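Local coordinates for proteasome protein (Corynebacterium glutamicum ATCC 13032, PDB 2P90) that is of unknown function but belongs to the PAC2 family, named after a proteasome assembly chaperone, and may have a related role, at residues B[195-200]-B[222-227]. Sequence-based numbering, arbitrary orientation.
Sequences SGYTVH and ADSADL
Y197 and S224 make this contact by themselves: the phenol of a strand tyrosine reaches the serine near the C-terminal end of a helix, and only 71 Å² is buried between the two segments.

The polar part is a meeting of two hydroxyls. Y197 OH lies 2.9 Å from S224 OG. S224 OG has a firmer partner within its own helix, the carbonyl oxygen of S220 one turn back, to which it is hydrogen-bonded.

The van der Waals part is small. S224 OG sits in the plane of the Y197 ring, at its edge, 3.5 Å from Y197 CE2, so the serine touches the rim of the ring and not a face. S224 CB comes within 3.2 Å of Y197 OH. In Y197, CG stands anti to the carbonyl carbon (chi1 -58°), which carries the ring out from the strand toward the helix.

The helix end has its own backbone closure: L227 N bonds to A222 O at 2.8 Å, spanning D226, which has left helical geometry with a positive phi; this 6→1 bond and the positive phi are as in a Schellman motif.

Strand 194-202 runs between strands 134-143 and 153-157 in the mixed sheet, and helix 211-225 packs against it, with V199 touching A213, K216 and L217. Around the Y197 side chain lie I136, V153 and A155 of the flanking strands and L163 of a loop, so the tyrosine bridges from the sheet to the last turn of that helix.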
ATOM      1  N   SER B 195      -0.058  16.390  23.656  1.00 43.48           N
ATOM      2  CA  SER B 195      -0.136  17.454  22.647  1.00 43.50           C
ATOM      3  C   SER B 195       0.538  17.037  21.338  1.00 43.46           C
ATOM      4  O   SER B 195       1.432  16.146  21.311  1.00 43.18           O
ATOM      5  CB  SER B 195       0.497  18.761  23.164  1.00 44.06           C
ATOM      6  OG  SER B 195      -0.219  19.225  24.306  1.00 45.21           O
ATOM      7  N   GLY B 196       0.076  17.669  20.260  1.00 42.88           N
ATOM      8  CA  GLY B 196       0.662  17.534  18.939  1.00 41.77           C
ATOM      9  C   GLY B 196       1.122  18.893  18.465  1.00 41.94           C
ATOM     10  O   GLY B 196       0.342  19.853  18.451  1.00 41.55           O
ATOM     11  N   TYR B 197       2.411  18.985  18.114  1.00 42.26           N
ATOM     12  CA  TYR B 197       3.007  20.216  17.567  1.00 41.91           C
ATOM     13  C   TYR B 197       3.227  20.107  16.064  1.00 41.60           C
ATOM     14  O   TYR B 197       3.931  19.236  15.567  1.00 41.81           O
ATOM     15  CB  TYR B 197       4.335  20.583  18.235  1.00 42.28           C
ATOM     16  CG  TYR B 197       4.333  20.805  19.738  1.00 43.53           C
ATOM     17  CD1 TYR B 197       3.140  20.980  20.469  1.00 43.87           C
ATOM     18  CD2 TYR B 197       5.543  20.885  20.428  1.00 44.92           C
ATOM     19  CE1 TYR B 197       3.163  21.209  21.870  1.00 41.66           C
ATOM     20  CE2 TYR B 197       5.586  21.122  21.823  1.00 44.42           C
ATOM     21  CZ  TYR B 197       4.392  21.274  22.523  1.00 43.96           C
ATOM     22  OH  TYR B 197       4.464  21.462  23.875  1.00 45.79           O
ATOM     23  N   THR B 198       2.640  21.030  15.339  1.00 41.49           N
ATOM     24  CA  THR B 198       2.867  21.129  13.928  1.00 42.09           C
ATOM     25  C   THR B 198       3.663  22.404  13.601  1.00 42.75           C
ATOM     26  O   THR B 198       3.281  23.515  13.974  1.00 42.56           O
ATOM     27  CB  THR B 198       1.504  21.164  13.197  1.00 41.89           C
ATOM     28  OG1 THR B 198       0.694  20.091  13.690  1.00 42.08           O
ATOM     29  CG2 THR B 198       1.676  21.059  11.689  1.00 40.58           C
ATOM     30  N   VAL B 199       4.749  22.233  12.875  1.00 43.12           N
ATOM     31  CA  VAL B 199       5.522  23.354  12.387  1.00 43.78           C
ATOM     32  C   VAL B 199       5.023  23.614  10.958  1.00 44.54           C
ATOM     33  O   VAL B 199       4.667  22.664  10.243  1.00 45.01           O
ATOM     34  CB  VAL B 199       7.049  23.021  12.474  1.00 43.71           C
ATOM     35  CG1 VAL B 199       7.435  21.874  11.517  1.00 42.34           C
ATOM     36  CG2 VAL B 199       7.910  24.240  12.224  1.00 44.52           C
ATOM     37  N   HIS B 200       4.968  24.885  10.558  1.00 44.85           N
ATOM     38  CA  HIS B 200       4.430  25.282   9.260  1.00 46.07           C
ATOM     39  C   HIS B 200       5.565  25.563   8.319  1.00 45.98           C
ATOM     40  O   HIS B 200       6.422  26.380   8.637  1.00 47.33           O
ATOM     41  CB  HIS B 200       3.583  26.544   9.399  1.00 46.87           C
ATOM     42  CG  HIS B 200       2.348  26.342  10.215  1.00 50.32           C
ATOM     43  ND1 HIS B 200       1.186  27.053  10.001  1.00 54.20           N
ATOM     44  CD2 HIS B 200       2.081  25.482  11.226  1.00 51.19           C
ATOM     45  CE1 HIS B 200       0.268  26.662  10.866  1.00 53.88           C
ATOM     46  NE2 HIS B 200       0.783  25.698  11.610  1.00 53.84           N
ATOM     47  N   ALA B 222      12.275  21.745  23.650  1.00 52.51           N
ATOM     48  CA  ALA B 222      13.153  22.245  24.718  1.00 53.56           C
ATOM     49  C   ALA B 222      12.381  23.138  25.707  1.00 54.47           C
ATOM     50  O   ALA B 222      12.511  22.980  26.920  1.00 54.49           O
ATOM     51  CB  ALA B 222      14.366  22.957  24.141  1.00 52.93           C
ATOM     52  N   ASP B 223      11.522  24.004  25.161  1.00 56.01           N
ATOM     53  CA  ASP B 223      10.701  24.965  25.906  1.00 57.58           C
ATOM     54  C   ASP B 223       9.703  24.274  26.826  1.00 57.79           C
ATOM     55  O   ASP B 223       9.661  24.557  28.011  1.00 58.13           O
ATOM     56  CB  ASP B 223      10.017  25.938  24.901  1.00 57.95           C
ATOM     57  CG  ASP B 223       8.924  26.841  25.528  1.00 62.54           C
ATOM     58  OD1 ASP B 223       8.916  27.078  26.773  1.00 66.93           O
ATOM     59  OD2 ASP B 223       8.066  27.361  24.748  1.00 65.16           O
ATOM     60  N   SER B 224       8.910  23.349  26.289  1.00 58.40           N
ATOM     61  CA  SER B 224       7.777  22.780  27.027  1.00 58.02           C
ATOM     62  C   SER B 224       8.117  21.545  27.865  1.00 58.15           C
ATOM     63  O   SER B 224       7.315  21.098  28.678  1.00 58.37           O
ATOM     64  CB  SER B 224       6.640  22.469  26.058  1.00 58.51           C
ATOM     65  OG  SER B 224       7.145  22.057  24.808  1.00 57.80           O
ATOM     66  N   ALA B 225       9.300  20.990  27.661  1.00 57.78           N
ATOM     67  CA  ALA B 225       9.725  19.831  28.407  1.00 57.51           C
ATOM     68  C   ALA B 225      10.890  20.209  29.310  1.00 57.79           C
ATOM     69  O   ALA B 225      11.429  19.349  30.029  1.00 57.88           O
ATOM     70  CB  ALA B 225      10.130  18.710  27.444  1.00 57.47           C
ATOM     71  N   ASP B 226      11.275  21.489  29.267  1.00 57.74           N
ATOM     72  CA  ASP B 226      12.397  22.010  30.046  1.00 57.78           C
ATOM     73  C   ASP B 226      13.669  21.221  29.760  1.00 57.70           C
ATOM     74  O   ASP B 226      14.234  20.571  30.655  1.00 57.31           O
ATOM     75  CB  ASP B 226      12.056  22.027  31.556  1.00 58.51           C
ATOM     76  CG  ASP B 226      13.061  22.840  32.401  1.00 60.11           C
ATOM     77  OD1 ASP B 226      13.773  23.733  31.848  1.00 60.67           O
ATOM     78  OD2 ASP B 226      13.134  22.573  33.631  1.00 60.64           O
ATOM     79  N   LEU B 227      14.106  21.275  28.499  1.00 57.92           N
ATOM     80  CA  LEU B 227      15.300  20.542  28.044  1.00 57.74           C
ATOM     81  C   LEU B 227      16.346  21.501  27.492  1.00 57.40           C
ATOM     82  O   LEU B 227      16.007  22.530  26.926  1.00 56.65           O
ATOM     83  CB  LEU B 227      14.944  19.472  26.977  1.00 58.00           C
ATOM     84  CG  LEU B 227      13.880  18.392  27.287  1.00 59.34           C
ATOM     85  CD1 LEU B 227      13.316  17.712  25.996  1.00 60.70           C
ATOM     86  CD2 LEU B 227      14.378  17.333  28.293  1.00 60.26           C
TER